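Rhamnonate dehydratase (Gibberella zeae PH-1, PDB 3FXG) probably catalyses the magnesium-dependent dehydration of L-rhamnonate, as a member of the mandelate racemase-like branch of the enolase superfamily. Local coordinates at residues Ser16-Gly21 with Gly85-Cys90; Ile42-Ser47 with Lys54-Trp59; Glu288-Asp293 with Ala316-Pro321; Ile295-Met300 with Val320-His325; Gly361-Asp366 with Pro391-Lys396. One frame throughout, in Å; residues are numbered along the deposited sequence.

Contact 1. Residues Ser16-Gly21 with Gly85-Cys90; sequences SFIIGG and GGPPAC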
# COMPACT_ATOMS: atom_id res chain seq x y z
N SER A 16 9.68 -14.99 -48.03
CA SER A 16 8.40 -14.51 -47.54
C SER A 16 7.48 -14.25 -48.71
O SER A 16 7.92 -13.87 -49.80
CB SER A 16 8.57 -13.23 -46.71
OG SER A 16 9.00 -12.14 -47.50
N PHE A 17 6.19 -14.46 -48.49
CA PHE A 17 5.18 -14.28 -49.53
C PHE A 17 3.95 -13.59 -48.96
O PHE A 17 3.62 -13.76 -47.79
CB PHE A 17 4.73 -15.64 -50.08
CG PHE A 17 5.84 -16.46 -50.64
CD1 PHE A 17 6.19 -16.36 -51.99
CD2 PHE A 17 6.56 -17.34 -49.83
CE1 PHE A 17 7.23 -17.12 -52.52
CE2 PHE A 17 7.60 -18.10 -50.35
CZ PHE A 17 7.93 -17.99 -51.70
N ILE A 18 3.29 -12.81 -49.81
CA ILE A 18 2.06 -12.15 -49.42
C ILE A 18 0.97 -13.06 -49.97
O ILE A 18 1.08 -13.55 -51.09
CB ILE A 18 1.93 -10.77 -50.07
CG1 ILE A 18 3.04 -9.85 -49.54
CG2 ILE A 18 0.55 -10.19 -49.80
CD1 ILE A 18 3.21 -8.58 -50.32
N ILE A 19 -0.06 -13.33 -49.17
CA ILE A 19 -1.13 -14.19 -49.63
C ILE A 19 -2.17 -13.36 -50.37
O ILE A 19 -2.84 -12.51 -49.78
CB ILE A 19 -1.78 -14.93 -48.45
CG1 ILE A 19 -0.70 -15.68 -47.67
CG2 ILE A 19 -2.83 -15.92 -48.95
CD1 ILE A 19 -1.20 -16.36 -46.41
N GLY A 20 -2.28 -13.58 -51.68
CA GLY A 20 -3.23 -12.83 -52.49
C GLY A 20 -4.67 -13.15 -52.15
O GLY A 20 -4.97 -14.18 -51.55
N GLY A 21 -5.58 -12.25 -52.54
CA GLY A 21 -6.99 -12.45 -52.27
C GLY A 21 -7.34 -12.33 -50.80
O GLY A 21 -6.61 -11.71 -50.03
N GLY A 85 -0.02 -9.40 -41.44
CA GLY A 85 1.08 -8.46 -41.50
C GLY A 85 1.32 -8.03 -42.93
O GLY A 85 1.79 -6.92 -43.19
N GLY A 86 1.01 -8.93 -43.86
CA GLY A 86 1.15 -8.64 -45.28
C GLY A 86 2.45 -8.04 -45.75
O GLY A 86 3.52 -8.41 -45.28
N PRO A 87 2.39 -7.10 -46.71
CA PRO A 87 3.56 -6.43 -47.27
C PRO A 87 4.55 -5.82 -46.27
O PRO A 87 5.74 -6.10 -46.32
CB PRO A 87 2.94 -5.38 -48.20
CG PRO A 87 1.69 -6.04 -48.65
CD PRO A 87 1.16 -6.63 -47.36
N PRO A 88 4.06 -4.97 -45.34
CA PRO A 88 5.00 -4.39 -44.38
C PRO A 88 5.73 -5.44 -43.54
O PRO A 88 6.88 -5.25 -43.15
CB PRO A 88 4.12 -3.45 -43.55
CG PRO A 88 2.76 -4.09 -43.63
CD PRO A 88 2.68 -4.52 -45.07
N ALA A 89 5.05 -6.56 -43.27
CA ALA A 89 5.65 -7.63 -42.49
C ALA A 89 6.79 -8.25 -43.29
O ALA A 89 7.88 -8.47 -42.76
CB ALA A 89 4.60 -8.69 -42.16
N CYS A 90 6.53 -8.53 -44.57
CA CYS A 90 7.54 -9.13 -45.43
C CYS A 90 8.75 -8.22 -45.60
O CYS A 90 9.88 -8.69 -45.68
CB CYS A 90 6.96 -9.44 -46.81
SG CYS A 90 5.71 -10.75 -46.80
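Ile18 meets Pro87 and Cys90 on the helix-facing side of the strand 11-19, where the first turn of the helix 86-101 packs on the antiparallel sheet of the N-terminal capping domain, running back along that strand. The two short axes approach to 8.0 Å and run almost antiparallel, at 175°. Ile18 has CG1 anti to its own carbonyl carbon, beside the backbone N (chi1 -65°), and the extended second torsion carries CD1 onward to the proline ring. CD1 sits 3.4 Å from Pro87 CG, tighter than usual van der Waals contact, with the two side chains crossing at about a right angle. Nearer its root, Ile18 CG1 lies 3.9 Å from Cys90 SG. Cys90 in turn is wedged between Ile18 and Ser16, its CB 3.5 Å from Ser16 OG. That hydroxyl stands between the backbone N and carbonyl carbon of Ser16 (chi1 67°), and its hydrogen bonds go beyond the pair, to His94, one turn beyond Cys90 on its helix, and to Ser400. Tyr402 touches both Ile18 and Pro87, while Trp91 of the second subunit packs on Pro87 and Pro88. Across the interface itself the attraction is therefore mainly apolar, methyl and sulfur against ring and chain carbons, and the buried serine hydroxyl is satisfied by His94 and Ser400, outside the two segments.

Contact 2. Residues Ile42-Ser47 with Lys54-Trp59; sequences ISTPAS and KSRTSW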
# COMPACT_ATOMS: atom_id res chain seq x y z
N ILE A 42 -20.84 -5.24 -34.31
CA ILE A 42 -19.79 -5.53 -33.35
C ILE A 42 -19.22 -4.24 -32.79
O ILE A 42 -18.83 -3.35 -33.55
CB ILE A 42 -18.64 -6.33 -34.00
CG1 ILE A 42 -19.16 -7.65 -34.55
CG2 ILE A 42 -17.54 -6.58 -32.97
CD1 ILE A 42 -18.10 -8.48 -35.26
N SER A 43 -19.18 -4.13 -31.47
CA SER A 43 -18.63 -2.93 -30.83
C SER A 43 -17.11 -2.97 -30.96
O SER A 43 -16.48 -3.97 -30.64
CB SER A 43 -19.03 -2.91 -29.35
OG SER A 43 -18.57 -1.73 -28.71
N THR A 44 -16.53 -1.87 -31.43
CA THR A 44 -15.08 -1.77 -31.61
C THR A 44 -14.59 -0.39 -31.16
O THR A 44 -15.40 0.49 -30.84
CB THR A 44 -14.68 -1.95 -33.09
OG1 THR A 44 -14.92 -0.73 -33.80
CG2 THR A 44 -15.49 -3.07 -33.75
N PRO A 45 -13.26 -0.19 -31.11
CA PRO A 45 -12.70 1.10 -30.69
C PRO A 45 -13.10 2.24 -31.63
O PRO A 45 -13.05 3.41 -31.26
CB PRO A 45 -11.19 0.84 -30.73
CG PRO A 45 -11.09 -0.61 -30.38
CD PRO A 45 -12.20 -1.21 -31.22
N ALA A 46 -13.49 1.89 -32.85
CA ALA A 46 -13.89 2.88 -33.85
C ALA A 46 -15.40 3.07 -33.95
O ALA A 46 -15.87 3.90 -34.72
CB ALA A 46 -13.32 2.51 -35.21
N SER A 47 -16.16 2.32 -33.16
CA SER A 47 -17.62 2.42 -33.19
C SER A 47 -18.12 3.78 -32.75
O SER A 47 -19.31 4.09 -32.89
CB SER A 47 -18.24 1.32 -32.32
OG SER A 47 -17.99 0.04 -32.87
N LYS A 54 -20.66 0.31 -38.81
CA LYS A 54 -21.38 -0.79 -39.43
C LYS A 54 -20.47 -1.88 -40.00
O LYS A 54 -20.87 -3.04 -40.11
CB LYS A 54 -22.30 -0.27 -40.54
CG LYS A 54 -23.26 -1.33 -41.08
CD LYS A 54 -24.09 -0.81 -42.24
CE LYS A 54 -25.14 -1.83 -42.66
NZ LYS A 54 -24.55 -3.16 -43.00
N SER A 55 -19.26 -1.51 -40.38
CA SER A 55 -18.31 -2.45 -40.96
C SER A 55 -16.94 -2.33 -40.29
O SER A 55 -16.46 -1.23 -40.06
CB SER A 55 -18.16 -2.17 -42.46
OG SER A 55 -16.96 -2.73 -42.97
N ARG A 56 -16.32 -3.47 -39.98
CA ARG A 56 -15.00 -3.41 -39.36
C ARG A 56 -13.93 -3.14 -40.41
O ARG A 56 -12.84 -2.66 -40.08
CB ARG A 56 -14.71 -4.70 -38.58
CG ARG A 56 -15.60 -4.87 -37.35
CD ARG A 56 -14.91 -5.59 -36.20
NE ARG A 56 -14.85 -7.04 -36.39
CZ ARG A 56 -14.37 -7.88 -35.48
NH1 ARG A 56 -13.91 -7.43 -34.32
NH2 ARG A 56 -14.36 -9.19 -35.73
N THR A 57 -14.24 -3.43 -41.67
CA THR A 57 -13.29 -3.17 -42.74
C THR A 57 -13.25 -1.67 -43.06
O THR A 57 -12.25 -1.16 -43.55
CB THR A 57 -13.64 -3.95 -44.04
OG1 THR A 57 -14.97 -3.63 -44.45
CG2 THR A 57 -13.52 -5.45 -43.80
N SER A 58 -14.35 -0.98 -42.76
CA SER A 58 -14.43 0.45 -43.02
C SER A 58 -13.26 1.19 -42.37
O SER A 58 -12.64 2.06 -43.01
CB SER A 58 -15.75 1.02 -42.50
OG SER A 58 -15.84 0.96 -41.09
N TRP A 59 -12.94 0.85 -41.12
CA TRP A 59 -11.83 1.50 -40.44
C TRP A 59 -10.49 0.80 -40.64
O TRP A 59 -9.47 1.24 -40.12
CB TRP A 59 -12.12 1.71 -38.94
CG TRP A 59 -12.60 0.50 -38.19
CD1 TRP A 59 -13.90 0.16 -37.93
CD2 TRP A 59 -11.79 -0.48 -37.53
NE1 TRP A 59 -13.94 -0.98 -37.16
CE2 TRP A 59 -12.66 -1.39 -36.90
CE3 TRP A 59 -10.41 -0.68 -37.42
CZ2 TRP A 59 -12.20 -2.49 -36.16
CZ3 TRP A 59 -9.94 -1.77 -36.68
CH2 TRP A 59 -10.84 -2.66 -36.06
O HOH W 1 -16.71 -0.99 -36.20
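The indole of Trp59 is sandwiched: Ala46 CB lies over one face, offset toward the rim, and the carbonyl oxygen Arg56 O sits 3.3 Å above the opposite face, over its centre. The methyl makes a CH-pi contact, with Ala46 CB 3.8 Å from the centroid of the five-membered ring and 18° off the ring normal. Arg56 offers a second flat group, and Ile42 CD1 rests over one face of its guanidinium, 3.7 Å from Arg56 NE and displaced toward the rim. That NE is hydrogen-bonded to Leu37 O, and the cation also meets the ring of Tyr224 in a cation-pi contact.

Both segments belong to the long loop between the helix 36-39 and the strand 66-73, in the region where the N-terminal capping domain of enolase-superfamily enzymes closes over the barrel; the Arg56 side chain comes to about 8 Å from the bound magnesium ion. Thr44 joins the two flat groups. Its CG2 touches the aliphatic part of the arginine, 3.6 Å from Arg56 CD, while OG1, set between the backbone N and the carbonyl carbon (chi1 79°), turns toward the indole. A water links threonine and indole, 3.0 Å from Thr44 OG1 and accepting from Trp59 NE1 at 2.9 Å. The same OG1 receives the backbone N-H of Ala46 in an ST turn, within a type I beta turn from Thr44 to Ser47 that presents the alanine methyl to the ring. Arg118 of the second subunit donates to Pro45 O, and His96 of that subunit to Trp59 O.

Contact 3. Residues Glu288-Asp293 with Ala316-Pro321; sequences EGRNLD and AAYDVP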
# COMPACT_ATOMS: atom_id res chain seq x y z
N GLU A 288 -0.02 -9.62 -12.75
CA GLU A 288 0.15 -8.86 -11.51
C GLU A 288 -1.22 -8.41 -11.00
O GLU A 288 -2.01 -7.84 -11.75
CB GLU A 288 1.02 -7.61 -11.72
CG GLU A 288 2.41 -7.89 -12.25
CD GLU A 288 3.26 -6.63 -12.34
OE1 GLU A 288 2.70 -5.52 -12.34
OE2 GLU A 288 4.50 -6.76 -12.42
N GLY A 289 -1.49 -8.65 -9.72
CA GLY A 289 -2.76 -8.25 -9.16
C GLY A 289 -3.81 -9.34 -9.31
O GLY A 289 -4.81 -9.34 -8.60
N ARG A 290 -3.57 -10.27 -10.23
CA ARG A 290 -4.49 -11.37 -10.46
C ARG A 290 -5.92 -10.83 -10.64
O ARG A 290 -6.87 -11.31 -10.02
CB ARG A 290 -4.40 -12.35 -9.28
CG ARG A 290 -4.98 -13.74 -9.52
CD ARG A 290 -3.94 -14.87 -9.32
NE ARG A 290 -3.24 -14.83 -8.03
CZ ARG A 290 -3.16 -15.84 -7.17
NH1 ARG A 290 -2.49 -15.70 -6.03
NH2 ARG A 290 -3.77 -16.99 -7.42
N ASN A 291 -6.05 -9.81 -11.49
CA ASN A 291 -7.35 -9.20 -11.77
C ASN A 291 -7.98 -9.76 -13.05
O ASN A 291 -9.06 -9.32 -13.46
CB ASN A 291 -7.22 -7.68 -11.90
CG ASN A 291 -6.96 -7.01 -10.57
OD1 ASN A 291 -7.62 -7.30 -9.58
ND2 ASN A 291 -5.99 -6.11 -10.55
N LEU A 292 -7.28 -10.69 -13.68
CA LEU A 292 -7.77 -11.33 -14.90
C LEU A 292 -7.81 -12.84 -14.68
O LEU A 292 -6.81 -13.44 -14.29
CB LEU A 292 -6.87 -10.98 -16.09
CG LEU A 292 -6.95 -9.50 -16.49
CD1 LEU A 292 -5.77 -9.14 -17.37
CD2 LEU A 292 -8.27 -9.22 -17.20
N ASP A 293 -8.97 -13.44 -14.91
CA ASP A 293 -9.14 -14.87 -14.71
C ASP A 293 -8.50 -15.71 -15.79
O ASP A 293 -8.18 -16.88 -15.57
CB ASP A 293 -10.63 -15.18 -14.63
CG ASP A 293 -11.30 -14.43 -13.50
OD1 ASP A 293 -11.41 -15.00 -12.40
OD2 ASP A 293 -11.69 -13.26 -13.72
N ALA A 316 1.63 -19.70 -14.87
CA ALA A 316 1.54 -20.96 -14.14
C ALA A 316 1.96 -20.85 -12.68
O ALA A 316 1.48 -21.60 -11.83
CB ALA A 316 2.39 -22.03 -14.85
N ALA A 317 2.87 -19.92 -12.39
CA ALA A 317 3.33 -19.72 -11.01
C ALA A 317 2.21 -19.13 -10.16
O ALA A 317 2.29 -19.14 -8.93
CB ALA A 317 4.54 -18.81 -10.99
N TYR A 318 1.18 -18.62 -10.82
CA TYR A 318 0.03 -18.03 -10.14
C TYR A 318 -1.26 -18.77 -10.52
O TYR A 318 -2.36 -18.30 -10.25
CB TYR A 318 -0.07 -16.55 -10.49
CG TYR A 318 1.05 -15.74 -9.89
CD1 TYR A 318 1.00 -15.32 -8.56
CD2 TYR A 318 2.20 -15.43 -10.63
CE1 TYR A 318 2.06 -14.64 -7.98
CE2 TYR A 318 3.27 -14.75 -10.05
CZ TYR A 318 3.19 -14.35 -8.73
OH TYR A 318 4.25 -13.69 -8.15
N ASP A 319 -1.09 -19.93 -11.13
CA ASP A 319 -2.22 -20.75 -11.56
C ASP A 319 -3.22 -19.98 -12.41
O ASP A 319 -4.43 -20.24 -12.35
CB ASP A 319 -2.93 -21.36 -10.34
CG ASP A 319 -2.02 -22.28 -9.56
OD1 ASP A 319 -1.32 -23.10 -10.19
OD2 ASP A 319 -2.00 -22.19 -8.31
N VAL A 320 -2.73 -19.03 -13.19
CA VAL A 320 -3.60 -18.26 -14.07
C VAL A 320 -3.62 -19.00 -15.40
O VAL A 320 -2.58 -19.20 -16.03
CB VAL A 320 -3.06 -16.82 -14.30
CG1 VAL A 320 -3.86 -16.14 -15.41
CG2 VAL A 320 -3.17 -16.01 -13.02
N PRO A 321 -4.81 -19.43 -15.85
CA PRO A 321 -4.87 -20.15 -17.12
C PRO A 321 -4.56 -19.27 -18.33
O PRO A 321 -4.85 -18.07 -18.34
CB PRO A 321 -6.30 -20.69 -17.15
CG PRO A 321 -7.06 -19.67 -16.37
CD PRO A 321 -6.14 -19.38 -15.20
O HOH W 2 -5.12 -18.05 -9.89
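Tyr318 and Val320 meet Arg290 where two loops of the enolase-type C-terminal barrel, each leading from a helix into the next strand region, run side by side. Residues Ala316 to Asp319 form a type I beta turn, and a Schellman motif with Asp319 as its C-prime residue ends the helix 305-316. Tyr318 CD1 lies over one face of the Arg290 guanidinium, 4.3 Å from Arg290 NE. The tyrosine carbonyl is tied to the same group through a water, which donates to Tyr318 O at 2.8 Å and accepts from Arg290 NH2 at 3.0 Å in the guanidinium plane. The tyrosine hydroxyl bonds Glu288 of the third subunit, and Arg290 NH2 forms a salt bridge with Asp255 of the fourth, placing the contact at a junction of several chains. Val320 follows; its CG2, beside the backbone N, lies 3.9 Å from Arg290 CD. The arginine chain, bent at chi2 (122°) and chi3, slides past the valine in the opposite direction. Pro321 comes last, against Asp293, whose carboxylate is hydrogen-bonded to Ser230 of the fourth subunit and forms a salt bridge with Lys263: the carbonyl oxygen Asp293 O lies 3.1 Å from Pro321 CG.

Contact 4. Residues Ile295-Met300 with Val320-His325; sequences IQPDVM and VPVVPH
Ile295 and Val322 form a single parallel beta bridge, with Ile295 N bonded to Pro321 O and Val323 N to Ile295 O (3.1 Å), before His325 N reaches Pro297 O at 2.8 Å from 45° above the carbonyl plane. This is neighbouring-strand pairing in the enolase-type beta/alpha barrel, the helix 305-316 making the crossover between the two segments. On the side facing that helix, Ile295 CD1 packs 3.8 Å from Val322 CG2, and Val322 CG1 lies 3.9 Å from Pro297 CD, the proline and valine crossing at about a right angle. Gln296 points its amide elsewhere, to Thr272 and to the magnesium ligand Glu248, so it probably helps position that carboxylate as a second-shell residue. At the C-terminal end of the segments the polar pair takes over. The His325 side chain comes to about 4 Å from the magnesium ion, which Asp222, Glu248 and Glu275 bind, and touches Glu275. Asp298 has CG anti to its backbone N (chi1 -177°), and both its oxygens are engaged: OD1 accepts from Met300 N in an Asx turn, while OD2 is hydrogen-bonded to Tyr28 OH as well as to His325. The imidazole ND1 of His325 donates to Asp298 OD2 at 2.8 Å, on the anti side of the carboxylate, with the two planes 35° apart.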
# COMPACT_ATOMS: atom_id res chain seq x y z
N ILE A 295 -5.72 -15.13 -19.39
CA ILE A 295 -5.00 -14.24 -20.29
C ILE A 295 -5.05 -14.94 -21.64
O ILE A 295 -4.95 -16.17 -21.72
CB ILE A 295 -3.55 -13.97 -19.82
CG1 ILE A 295 -2.74 -15.26 -19.73
CG2 ILE A 295 -3.59 -13.25 -18.47
CD1 ILE A 295 -1.27 -15.01 -19.42
N GLN A 296 -5.21 -14.15 -22.71
CA GLN A 296 -5.39 -14.72 -24.04
C GLN A 296 -4.50 -14.18 -25.16
O GLN A 296 -4.98 -13.48 -26.05
CB GLN A 296 -6.85 -14.53 -24.42
CG GLN A 296 -7.82 -15.00 -23.33
CD GLN A 296 -9.23 -14.47 -23.52
OE1 GLN A 296 -9.45 -13.25 -23.51
NE2 GLN A 296 -10.19 -15.37 -23.68
N PRO A 297 -3.21 -14.51 -25.14
CA PRO A 297 -2.33 -14.01 -26.20
C PRO A 297 -2.60 -14.73 -27.51
O PRO A 297 -3.12 -15.85 -27.52
CB PRO A 297 -0.94 -14.33 -25.66
CG PRO A 297 -1.16 -15.60 -24.92
CD PRO A 297 -2.45 -15.33 -24.17
N ASP A 298 -2.25 -14.09 -28.62
CA ASP A 298 -2.38 -14.70 -29.94
C ASP A 298 -0.95 -15.10 -30.25
O ASP A 298 -0.05 -14.26 -30.25
CB ASP A 298 -2.89 -13.69 -30.97
CG ASP A 298 -3.12 -14.32 -32.33
OD1 ASP A 298 -2.14 -14.83 -32.92
OD2 ASP A 298 -4.27 -14.31 -32.82
N VAL A 299 -0.73 -16.39 -30.50
CA VAL A 299 0.61 -16.90 -30.76
C VAL A 299 1.29 -16.28 -31.98
O VAL A 299 2.52 -16.22 -32.05
CB VAL A 299 0.61 -18.43 -30.92
CG1 VAL A 299 -0.11 -18.82 -32.19
CG2 VAL A 299 2.04 -18.96 -30.92
N MSE A 300 0.50 -15.81 -32.93
CA MSE A 300 1.06 -15.19 -34.13
C MSE A 300 1.34 -13.71 -33.93
O MSE A 300 1.89 -13.06 -34.82
CB MSE A 300 0.11 -15.38 -35.32
CG MSE A 300 0.01 -16.81 -35.84
SE MSE A 300 -1.34 -16.98 -37.23
CE MSE A 300 -2.89 -17.01 -36.09
N VAL A 320 -2.73 -19.03 -13.19
CA VAL A 320 -3.60 -18.26 -14.07
C VAL A 320 -3.62 -19.00 -15.40
O VAL A 320 -2.58 -19.20 -16.03
CB VAL A 320 -3.06 -16.82 -14.30
CG1 VAL A 320 -3.86 -16.14 -15.41
CG2 VAL A 320 -3.17 -16.01 -13.02
N PRO A 321 -4.81 -19.43 -15.85
CA PRO A 321 -4.87 -20.15 -17.12
C PRO A 321 -4.56 -19.27 -18.33
O PRO A 321 -4.85 -18.07 -18.34
CB PRO A 321 -6.30 -20.69 -17.15
CG PRO A 321 -7.06 -19.67 -16.37
CD PRO A 321 -6.14 -19.38 -15.20
N VAL A 322 -3.97 -19.90 -19.34
CA VAL A 322 -3.64 -19.22 -20.59
C VAL A 322 -4.46 -19.91 -21.67
O VAL A 322 -4.31 -21.11 -21.90
CB VAL A 322 -2.13 -19.38 -20.94
CG1 VAL A 322 -1.84 -18.69 -22.26
CG2 VAL A 322 -1.27 -18.77 -19.84
N VAL A 323 -5.34 -19.15 -22.32
CA VAL A 323 -6.18 -19.68 -23.39
C VAL A 323 -5.96 -18.72 -24.56
O VAL A 323 -6.65 -17.71 -24.68
CB VAL A 323 -7.67 -19.68 -23.00
CG1 VAL A 323 -8.52 -20.23 -24.14
CG2 VAL A 323 -7.88 -20.51 -21.74
N PRO A 324 -4.98 -19.02 -25.43
CA PRO A 324 -4.68 -18.17 -26.58
C PRO A 324 -5.85 -17.87 -27.51
O PRO A 324 -6.84 -18.60 -27.56
CB PRO A 324 -3.54 -18.91 -27.27
CG PRO A 324 -3.73 -20.33 -26.86
CD PRO A 324 -4.12 -20.22 -25.42
N HIS A 325 -5.72 -16.76 -28.22
CA HIS A 325 -6.74 -16.31 -29.16
C HIS A 325 -6.64 -17.05 -30.49
O HIS A 325 -5.66 -16.90 -31.21
CB HIS A 325 -6.59 -14.80 -29.38
CG HIS A 325 -7.36 -14.26 -30.54
ND1 HIS A 325 -6.91 -14.36 -31.84
CD2 HIS A 325 -8.55 -13.63 -30.60
CE1 HIS A 325 -7.79 -13.81 -32.65
NE2 HIS A 325 -8.80 -13.36 -31.93
O HOH W 3 -9.42 -17.27 -25.72

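Contact 5. Residues Gly361-Asp366 with Pro391-Lys396; sequences GDLFID and PAARAK
Ala393 CB sits against the backbone of the opposing loop, 3.8 Å from Asp362 O and 3.9 Å from Leu363 O, so that one methyl covers two successive carbonyl oxygens. Leu363 adds its own side chain: although its CB leaves the backbone away from the helix, the branch comes back and places CD1 4.2 Å from Ala393 CB. The leucine also touches Ile19 and Thr82, on the strands 11-19 and 78-84, while its CG lies over the centre of one face of the Phe364 ring. Two looser contacts flank the alanine. Ile365 CG2 approaches Pro391 CD to 4.4 Å, at the start of the short helix 391-394. Further along, Asp362 and Lys396 reach toward each other tip to tip. The aspartate CG stands between its backbone N and carbonyl carbon (chi1 68°), and the lysine chain, with CG anti to the backbone N, bends at chi3 and chi4. Asp362 OD1 comes 4.0 Å from Lys396 CE, but the charged ends, Asp362 OD2 and Lys396 NZ, remain 4.2 Å apart, beyond a salt bridge.

Asn390 reinforces the join from just before the helix: its amide donates to Asp362 O and its side-chain oxygen accepts from Ala392 N. The contact thus lays the loop between the strands 344-347 and 374-376 on the short helix that leads into the strand 397-399, an outermost strand, within this chain, of the N-terminal sheet. Its chemistry is a buried methyl set against two carbonyl oxygens and a leucine branch, with more exposed residues around it, where the charges of Asp362 and Lys396 probably attract only loosely.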
# COMPACT_ATOMS: atom_id res chain seq x y z
N GLY A 361 -8.20 -20.87 -44.09
CA GLY A 361 -8.80 -21.06 -45.40
C GLY A 361 -8.19 -22.16 -46.24
O GLY A 361 -7.85 -23.23 -45.74
N ASP A 362 -8.05 -21.90 -47.54
CA ASP A 362 -7.50 -22.89 -48.46
C ASP A 362 -5.98 -22.86 -48.62
O ASP A 362 -5.44 -23.45 -49.55
CB ASP A 362 -8.17 -22.75 -49.84
CG ASP A 362 -7.79 -21.46 -50.54
OD1 ASP A 362 -7.30 -20.52 -49.87
OD2 ASP A 362 -8.00 -21.38 -51.77
N LEU A 363 -5.29 -22.17 -47.71
CA LEU A 363 -3.84 -22.10 -47.78
C LEU A 363 -3.24 -23.49 -47.54
O LEU A 363 -2.25 -23.87 -48.17
CB LEU A 363 -3.30 -21.13 -46.72
CG LEU A 363 -1.77 -20.99 -46.63
CD1 LEU A 363 -1.21 -20.52 -47.96
CD2 LEU A 363 -1.42 -20.00 -45.53
N PHE A 364 -3.85 -24.24 -46.63
CA PHE A 364 -3.39 -25.59 -46.31
C PHE A 364 -4.46 -26.61 -46.70
O PHE A 364 -5.63 -26.26 -46.84
CB PHE A 364 -3.09 -25.69 -44.81
CG PHE A 364 -2.11 -24.65 -44.33
CD1 PHE A 364 -0.80 -24.64 -44.79
CD2 PHE A 364 -2.52 -23.66 -43.44
CE1 PHE A 364 0.10 -23.67 -44.37
CE2 PHE A 364 -1.62 -22.68 -43.01
CZ PHE A 364 -0.31 -22.68 -43.48
N ILE A 365 -4.06 -27.87 -46.86
CA ILE A 365 -5.01 -28.91 -47.24
C ILE A 365 -5.41 -29.86 -46.11
O ILE A 365 -6.36 -30.63 -46.26
CB ILE A 365 -4.45 -29.77 -48.39
CG1 ILE A 365 -3.21 -30.52 -47.92
CG2 ILE A 365 -4.11 -28.90 -49.59
CD1 ILE A 365 -2.54 -31.35 -49.00
N ASP A 366 -4.69 -29.79 -44.99
CA ASP A 366 -4.96 -30.70 -43.88
C ASP A 366 -5.05 -30.08 -42.49
O ASP A 366 -4.60 -30.68 -41.51
CB ASP A 366 -3.90 -31.80 -43.87
CG ASP A 366 -2.49 -31.23 -43.93
OD1 ASP A 366 -2.34 -29.99 -43.82
OD2 ASP A 366 -1.54 -32.03 -44.10
N PRO A 391 -1.08 -26.91 -53.00
CA PRO A 391 -0.41 -26.59 -54.27
C PRO A 391 -1.11 -25.49 -55.05
O PRO A 391 -0.46 -24.63 -55.65
CB PRO A 391 -0.43 -27.93 -55.01
CG PRO A 391 -0.31 -28.92 -53.90
CD PRO A 391 -1.28 -28.36 -52.87
N ALA A 392 -2.44 -25.51 -55.04
CA ALA A 392 -3.23 -24.51 -55.74
C ALA A 392 -3.07 -23.14 -55.10
O ALA A 392 -3.34 -22.11 -55.72
CB ALA A 392 -4.70 -24.92 -55.75
N ALA A 393 -2.63 -23.12 -53.84
CA ALA A 393 -2.44 -21.87 -53.13
C ALA A 393 -1.09 -21.23 -53.44
O ALA A 393 -0.95 -20.01 -53.35
CB ALA A 393 -2.57 -22.11 -51.62
N ARG A 394 -0.10 -22.03 -53.82
CA ARG A 394 1.21 -21.49 -54.14
C ARG A 394 1.16 -20.47 -55.26
O ARG A 394 1.94 -19.51 -55.28
CB ARG A 394 2.19 -22.61 -54.49
CG ARG A 394 2.71 -23.37 -53.28
CD ARG A 394 3.92 -24.21 -53.62
NE ARG A 394 4.45 -24.89 -52.44
CZ ARG A 394 5.02 -24.27 -51.41
NH1 ARG A 394 5.15 -22.94 -51.41
NH2 ARG A 394 5.47 -24.97 -50.38
N ALA A 395 0.24 -20.66 -56.20
CA ALA A 395 0.09 -19.74 -57.32
C ALA A 395 -0.43 -18.41 -56.78
O ALA A 395 -0.22 -17.35 -57.37
CB ALA A 395 -0.89 -20.31 -58.34
N LYS A 396 -1.10 -18.49 -55.63
CA LYS A 396 -1.67 -17.32 -54.97
C LYS A 396 -0.61 -16.63 -54.12
O LYS A 396 -0.80 -15.50 -53.66
CB LYS A 396 -2.84 -17.76 -54.07
CG LYS A 396 -3.61 -16.64 -53.40
CD LYS A 396 -4.37 -17.14 -52.18
CE LYS A 396 -5.34 -18.28 -52.51
NZ LYS A 396 -6.43 -17.85 -53.43

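How the contacts relate
Along the chain, contact 2 is nested within the loop closed by contact 1; contacts 3 and 4 follow and end on the same run, sharing Val320 and Pro321, and contact 5 comes last. Contacts 3 and 4, centres about 12 Å apart, lie on the same two runs of chain in the barrel, contact 3 at the interfaces with other subunits and contact 4 near the magnesium ion. Contacts 1 and 5, centres about 15 Å apart, touch through the strand 11-19: Ile19 packs on Leu363 and Lys396, joining residues 361-366 and 391-396 to the N-terminal sheet. Contacts 1 and 3, centres about 35 Å apart, lie on opposite sides of the chain's centre. Contacts 1 and 2 both meet the second subunit.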